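Local coordinates for protein ferredoxin component of dioxygenase (Sphingobium yanoikuyae, PDB 2I7F) that carries a Rieske-type [2Fe-2S] cluster and probably passes electrons to the terminal oxygenase of a biphenyl 2,3-dioxygenase system, at residues A[19-24]-A[29-34]; A[90-93]-A[98-101]. All blocks are in the same frame, centred on the assembly; numbering follows the deposited sequence.

Contact 1. Residues A[19-24]-A[29-34]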
loop_
_atom_site.group_PDB
_atom_site.type_symbol
_atom_site.label_atom_id
_atom_site.label_comp_id
_atom_site.label_asym_id
_atom_site.label_seq_id
_atom_site.Cartn_x
_atom_site.Cartn_y
_atom_site.Cartn_z
ATOM N N VAL A 19 6.928 1.185 -0.243
ATOM C CA VAL A 19 7.812 0.048 -0.328
ATOM C C VAL A 19 7.004 -1.123 -0.855
ATOM O O VAL A 19 5.944 -1.441 -0.307
ATOM C CB VAL A 19 8.382 -0.266 1.082
ATOM C CG1 VAL A 19 9.171 -1.577 1.093
ATOM C CG2 VAL A 19 9.270 0.886 1.500
ATOM N N ALA A 20 7.492 -1.711 -1.948
ATOM C CA ALA A 20 6.926 -2.917 -2.520
ATOM C C ALA A 20 7.414 -4.121 -1.771
ATOM O O ALA A 20 8.599 -4.325 -1.622
ATOM C CB ALA A 20 7.332 -3.050 -4.022
ATOM N N VAL A 21 6.492 -4.941 -1.313
ATOM C CA VAL A 21 6.825 -6.143 -0.581
ATOM C C VAL A 21 6.171 -7.283 -1.289
ATOM O O VAL A 21 5.012 -7.192 -1.579
ATOM C CB VAL A 21 6.299 -6.068 0.828
ATOM C CG1 VAL A 21 6.420 -7.434 1.499
ATOM C CG2 VAL A 21 7.070 -4.939 1.608
ATOM N N TYR A 22 6.911 -8.345 -1.588
ATOM C CA TYR A 22 6.356 -9.507 -2.251
ATOM C C TYR A 22 6.489 -10.673 -1.321
ATOM O O TYR A 22 7.529 -11.289 -1.255
ATOM C CB TYR A 22 7.117 -9.832 -3.537
ATOM C CG TYR A 22 6.891 -8.816 -4.629
ATOM C CD1 TYR A 22 7.541 -7.578 -4.616
ATOM C CD2 TYR A 22 6.035 -9.098 -5.691
ATOM C CE1 TYR A 22 7.298 -6.624 -5.652
ATOM C CE2 TYR A 22 5.800 -8.175 -6.718
ATOM C CZ TYR A 22 6.428 -6.950 -6.700
ATOM O OH TYR A 22 6.180 -6.100 -7.756
ATOM N N GLN A 23 5.414 -10.974 -0.608
ATOM C CA GLN A 23 5.436 -11.987 0.418
ATOM C C GLN A 23 4.765 -13.197 -0.234
ATOM O O GLN A 23 3.781 -13.060 -0.975
ATOM C CB GLN A 23 4.764 -11.443 1.724
ATOM C CG GLN A 23 5.197 -12.107 3.051
ATOM C CD GLN A 23 4.541 -13.485 3.308
ATOM O OE1 GLN A 23 5.130 -14.369 3.949
ATOM N NE2 GLN A 23 3.318 -13.671 2.799
ATOM N N GLU A 24 5.357 -14.374 -0.039
ATOM C CA GLU A 24 4.970 -15.541 -0.800
ATOM C C GLU A 24 3.502 -15.968 -0.627
ATOM O O GLU A 24 2.899 -16.495 -1.563
ATOM C CB GLU A 24 5.944 -16.712 -0.595
ATOM C CG GLU A 24 6.108 -17.252 0.824
ATOM C CD GLU A 24 7.211 -18.313 0.893
ATOM O OE1 GLU A 24 8.212 -18.075 1.617
ATOM O OE2 GLU A 24 7.086 -19.377 0.225
ATOM N N LEU A 29 2.134 -6.522 -2.436
ATOM C CA LEU A 29 1.704 -5.600 -1.373
ATOM C C LEU A 29 2.495 -4.309 -1.427
ATOM O O LEU A 29 3.606 -4.301 -1.900
ATOM C CB LEU A 29 1.890 -6.225 -0.003
ATOM C CG LEU A 29 1.101 -7.518 0.324
ATOM C CD1 LEU A 29 1.644 -8.075 1.635
ATOM C CD2 LEU A 29 -0.388 -7.278 0.386
ATOM N N ALA A 30 1.867 -3.222 -0.988
ATOM C CA ALA A 30 2.446 -1.906 -0.965
ATOM C C ALA A 30 2.391 -1.472 0.474
ATOM O O ALA A 30 1.365 -1.545 1.096
ATOM C CB ALA A 30 1.684 -0.962 -1.821
ATOM N N VAL A 31 3.513 -0.983 0.986
ATOM C CA VAL A 31 3.592 -0.455 2.344
ATOM C C VAL A 31 3.907 1.053 2.318
ATOM O O VAL A 31 4.830 1.498 1.631
ATOM C CB VAL A 31 4.662 -1.213 3.155
ATOM C CG1 VAL A 31 4.630 -0.790 4.636
ATOM C CG2 VAL A 31 4.457 -2.701 3.011
ATOM N N TYR A 32 3.119 1.827 3.080
ATOM C CA TYR A 32 3.195 3.265 3.111
ATOM C C TYR A 32 3.366 3.808 4.516
ATOM O O TYR A 32 2.883 3.225 5.484
ATOM C CB TYR A 32 1.938 3.907 2.556
ATOM C CG TYR A 32 1.357 3.307 1.325
ATOM C CD1 TYR A 32 0.608 2.138 1.404
ATOM C CD2 TYR A 32 1.465 3.928 0.087
ATOM C CE1 TYR A 32 0.019 1.604 0.328
ATOM C CE2 TYR A 32 0.840 3.356 -1.052
ATOM C CZ TYR A 32 0.117 2.211 -0.912
ATOM O OH TYR A 32 -0.517 1.591 -1.999
ATOM N N ASN A 33 4.002 4.976 4.581
ATOM C CA ASN A 33 4.091 5.781 5.770
ATOM C C ASN A 33 3.415 7.113 5.418
ATOM O O ASN A 33 3.888 7.831 4.529
ATOM C CB ASN A 33 5.565 5.949 6.153
ATOM C CG ASN A 33 5.837 7.049 7.203
ATOM O OD1 ASN A 33 4.956 7.782 7.632
ATOM N ND2 ASN A 33 7.098 7.167 7.579
ATOM N N VAL A 34 2.283 7.379 6.067
ATOM C CA VAL A 34 1.550 8.626 5.969
ATOM C C VAL A 34 1.736 9.379 7.299
ATOM O O VAL A 34 1.212 8.991 8.345
ATOM C CB VAL A 34 0.023 8.370 5.655
ATOM C CG1 VAL A 34 -0.781 9.690 5.729
ATOM C CG2 VAL A 34 -0.152 7.680 4.279
#

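Contact 2. Residues A[90-93]-A[98-101]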
loop_
_atom_site.group_PDB
_atom_site.type_symbol
_atom_site.label_atom_id
_atom_site.label_comp_id
_atom_site.label_asym_id
_atom_site.label_seq_id
_atom_site.Cartn_x
_atom_site.Cartn_y
_atom_site.Cartn_z
ATOM N N TYR A 90 -5.178 -3.793 4.420
ATOM C CA TYR A 90 -4.895 -4.784 5.443
ATOM C C TYR A 90 -4.664 -4.065 6.768
ATOM O O TYR A 90 -3.996 -3.032 6.788
ATOM C CB TYR A 90 -3.633 -5.633 5.069
ATOM C CG TYR A 90 -3.775 -6.397 3.748
ATOM C CD1 TYR A 90 -3.469 -5.796 2.542
ATOM C CD2 TYR A 90 -4.227 -7.688 3.722
ATOM C CE1 TYR A 90 -3.588 -6.458 1.355
ATOM C CE2 TYR A 90 -4.375 -8.360 2.517
ATOM C CZ TYR A 90 -4.054 -7.741 1.340
ATOM O OH TYR A 90 -4.184 -8.471 0.182
ATOM N N PRO A 91 -5.235 -4.574 7.855
ATOM C CA PRO A 91 -4.941 -4.125 9.202
ATOM C C PRO A 91 -3.509 -4.485 9.562
ATOM O O PRO A 91 -3.097 -5.646 9.364
ATOM C CB PRO A 91 -5.968 -4.893 10.076
ATOM C CG PRO A 91 -6.977 -5.381 9.151
ATOM C CD PRO A 91 -6.231 -5.670 7.884
ATOM N N VAL A 92 -2.790 -3.488 10.091
ATOM C CA VAL A 92 -1.361 -3.509 10.340
ATOM C C VAL A 92 -1.105 -3.575 11.876
ATOM O O VAL A 92 -1.778 -2.919 12.691
ATOM C CB VAL A 92 -0.640 -2.298 9.641
ATOM C CG1 VAL A 92 0.860 -2.373 9.766
ATOM C CG2 VAL A 92 -1.034 -2.225 8.156
ATOM N N THR A 93 -0.175 -4.447 12.238
ATOM C CA THR A 93 0.438 -4.490 13.554
ATOM C C THR A 93 1.958 -4.284 13.365
ATOM O O THR A 93 2.500 -4.737 12.393
ATOM C CB THR A 93 0.131 -5.838 14.213
ATOM O OG1 THR A 93 -1.294 -6.071 14.159
ATOM C CG2 THR A 93 0.580 -5.891 15.695
ATOM N N TRP A 98 8.982 -4.746 12.969
ATOM C CA TRP A 98 8.443 -5.155 11.658
ATOM C C TRP A 98 7.005 -4.712 11.381
ATOM O O TRP A 98 6.133 -4.813 12.233
ATOM C CB TRP A 98 8.546 -6.692 11.472
ATOM C CG TRP A 98 9.939 -7.131 11.322
ATOM C CD1 TRP A 98 10.836 -7.340 12.336
ATOM C CD2 TRP A 98 10.652 -7.387 10.092
ATOM N NE1 TRP A 98 12.054 -7.701 11.811
ATOM C CE2 TRP A 98 11.973 -7.739 10.445
ATOM C CE3 TRP A 98 10.291 -7.395 8.742
ATOM C CZ2 TRP A 98 12.941 -8.092 9.486
ATOM C CZ3 TRP A 98 11.250 -7.719 7.802
ATOM C CH2 TRP A 98 12.559 -8.045 8.172
ATOM N N VAL A 99 6.768 -4.258 10.160
ATOM C CA VAL A 99 5.424 -4.092 9.612
ATOM C C VAL A 99 4.820 -5.465 9.342
ATOM O O VAL A 99 5.353 -6.232 8.531
ATOM C CB VAL A 99 5.387 -3.274 8.294
ATOM C CG1 VAL A 99 3.970 -3.144 7.832
ATOM C CG2 VAL A 99 5.968 -1.871 8.509
ATOM N N CYS A 100 3.727 -5.789 10.054
ATOM C CA CYS A 100 3.035 -7.045 9.859
ATOM C C CYS A 100 1.573 -6.872 9.520
ATOM O O CYS A 100 0.942 -5.881 9.883
ATOM C CB CYS A 100 3.128 -7.947 11.107
ATOM S SG CYS A 100 4.733 -8.306 11.751
ATOM N N ILE A 101 1.048 -7.903 8.853
ATOM C CA ILE A 101 -0.377 -8.095 8.598
ATOM C C ILE A 101 -0.737 -9.536 9.014
ATOM O O ILE A 101 0.131 -10.362 9.225
ATOM C CB ILE A 101 -0.791 -7.800 7.128
ATOM C CG1 ILE A 101 -0.101 -8.746 6.116
ATOM C CG2 ILE A 101 -0.563 -6.300 6.814
ATOM C CD1 ILE A 101 -0.809 -8.850 4.734
#

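Contact 1. Residues A[19-24]-A[29-34]
Val-21 and Val-31 meet methyl to methyl at the apolar centre of a beta hairpin, strand 19-21 pairing antiparallel with strand 29-34 at the border of the six-stranded sheet of this Rieske protein. The touching branches are Val-21 CG2 and Val-31 CG2, 3.7 Å apart, and the two side chains cross obliquely. Both valines hold CG1 anti to the backbone N (chi1 169° and -173°), which sets each CG2 beside its own N and turns the two methyls toward one another on the diagonal between the two hydrogen-bonded pairs whose side chains share this face.

Two further side chains lie on the same side. Val-19 lies opposite Val-31 with CB to CB at 4.4 Å, while Leu-29 sits across from Val-21 and rests its CB against Val-21 O at 3.6 Å. Leu-7 of strand 4-9 touches both Val-21 and Leu-29, and Val-38 touches Val-31, which places these three side chains in the apolar interior. The reverse face has the small pair Ala-20 and Ala-30; Thr-53 packs on both, and the side chain of Ala-30 is about 12 Å from the iron-sulfur cluster.

Four backbone bonds form the polar edge. Val-19 and Val-31 exchange a reciprocal pair, Val-19 N to Val-31 O and Val-31 N to Val-19 O, each 2.8 Å long. Ala-20 and Ala-30 make the non-hydrogen-bonded pair that follows, where Ala-30 CA gives a CA-H...O contact to Val-19 O. At the turn end the second reciprocal pair is less even: Leu-29 N reaches Val-21 O at 3.1 Å, whereas Val-21 N points almost straight at Leu-29 O, 3.0 Å away with 177° at the hydrogen.

Contact 2. Residues A[90-93]-A[98-101]
Tyr-90 packs against Ile-101 at the open end of a beta hairpin, where strand 89-95 pairs antiparallel with strand 98-102 in the six-stranded sheet of the Rieske fold. Its CB lies 3.6 Å from Ile-101 CG2, and the ring receives Ile-101 CD1 in an off-centre CH-pi contact, 4.2 Å from the ring centroid and 29° off the normal. That methyl sits nearest CD2, not over the middle of the ring. Ile-101 achieves both touches by placing CG1 between its backbone N and carbonyl carbon (chi1 62°), the less roomy choice, with CG2 directed at the tyrosine CB and CD1 carried on to the ring. The phenol OH is held from elsewhere, by a hydrogen bond with Asp-42 OD1. An alanine in place of Ile-101 would remove CG1, CG2 and CD1, and would probably open a gap beside Tyr-90, leaving its ring without the CH-pi partner.

At Pro-91 the contact passes to the backbone, whose O rests 3.7 Å from Ile-101 CG2. Val-92 then turns CG1 onto Val-99 CG1, also at 3.7 Å, and Val-40 of strand 37-42 touches both valines. The CA of Val-92 makes a CA-H...O contact with Cys-100 O. Regular pairing is reached at Thr-93, which forms a hydrogen-bonded pair with Cys-100. Thr-93 N donates to Cys-100 O over 3.0 Å, while Cys-100 N reaches Thr-93 O at 2.8 Å.

In the fold
Near the N terminus, strand 4-9 forms one border of the six-stranded sheet. Contact 1 then closes a short loop of four residues between its segments, pairing 19-24 with 29-34 at the other border. The chain continues through strand 37-42 and the cluster-binding loops with their three-stranded sheet before contact 2 closes a second hairpin, 90-93 with 98-101. The two loops follow in series, neither nested nor crossed. Strand 37-42 lies between the hairpins in the sheet order, yet their side chains meet: Leu-29 CD2 is 3.4 Å from Tyr-90 CE1, and Val-31 CG1 is 4.0 Å from Val-99 CG1, joining both hairpins in one apolar core.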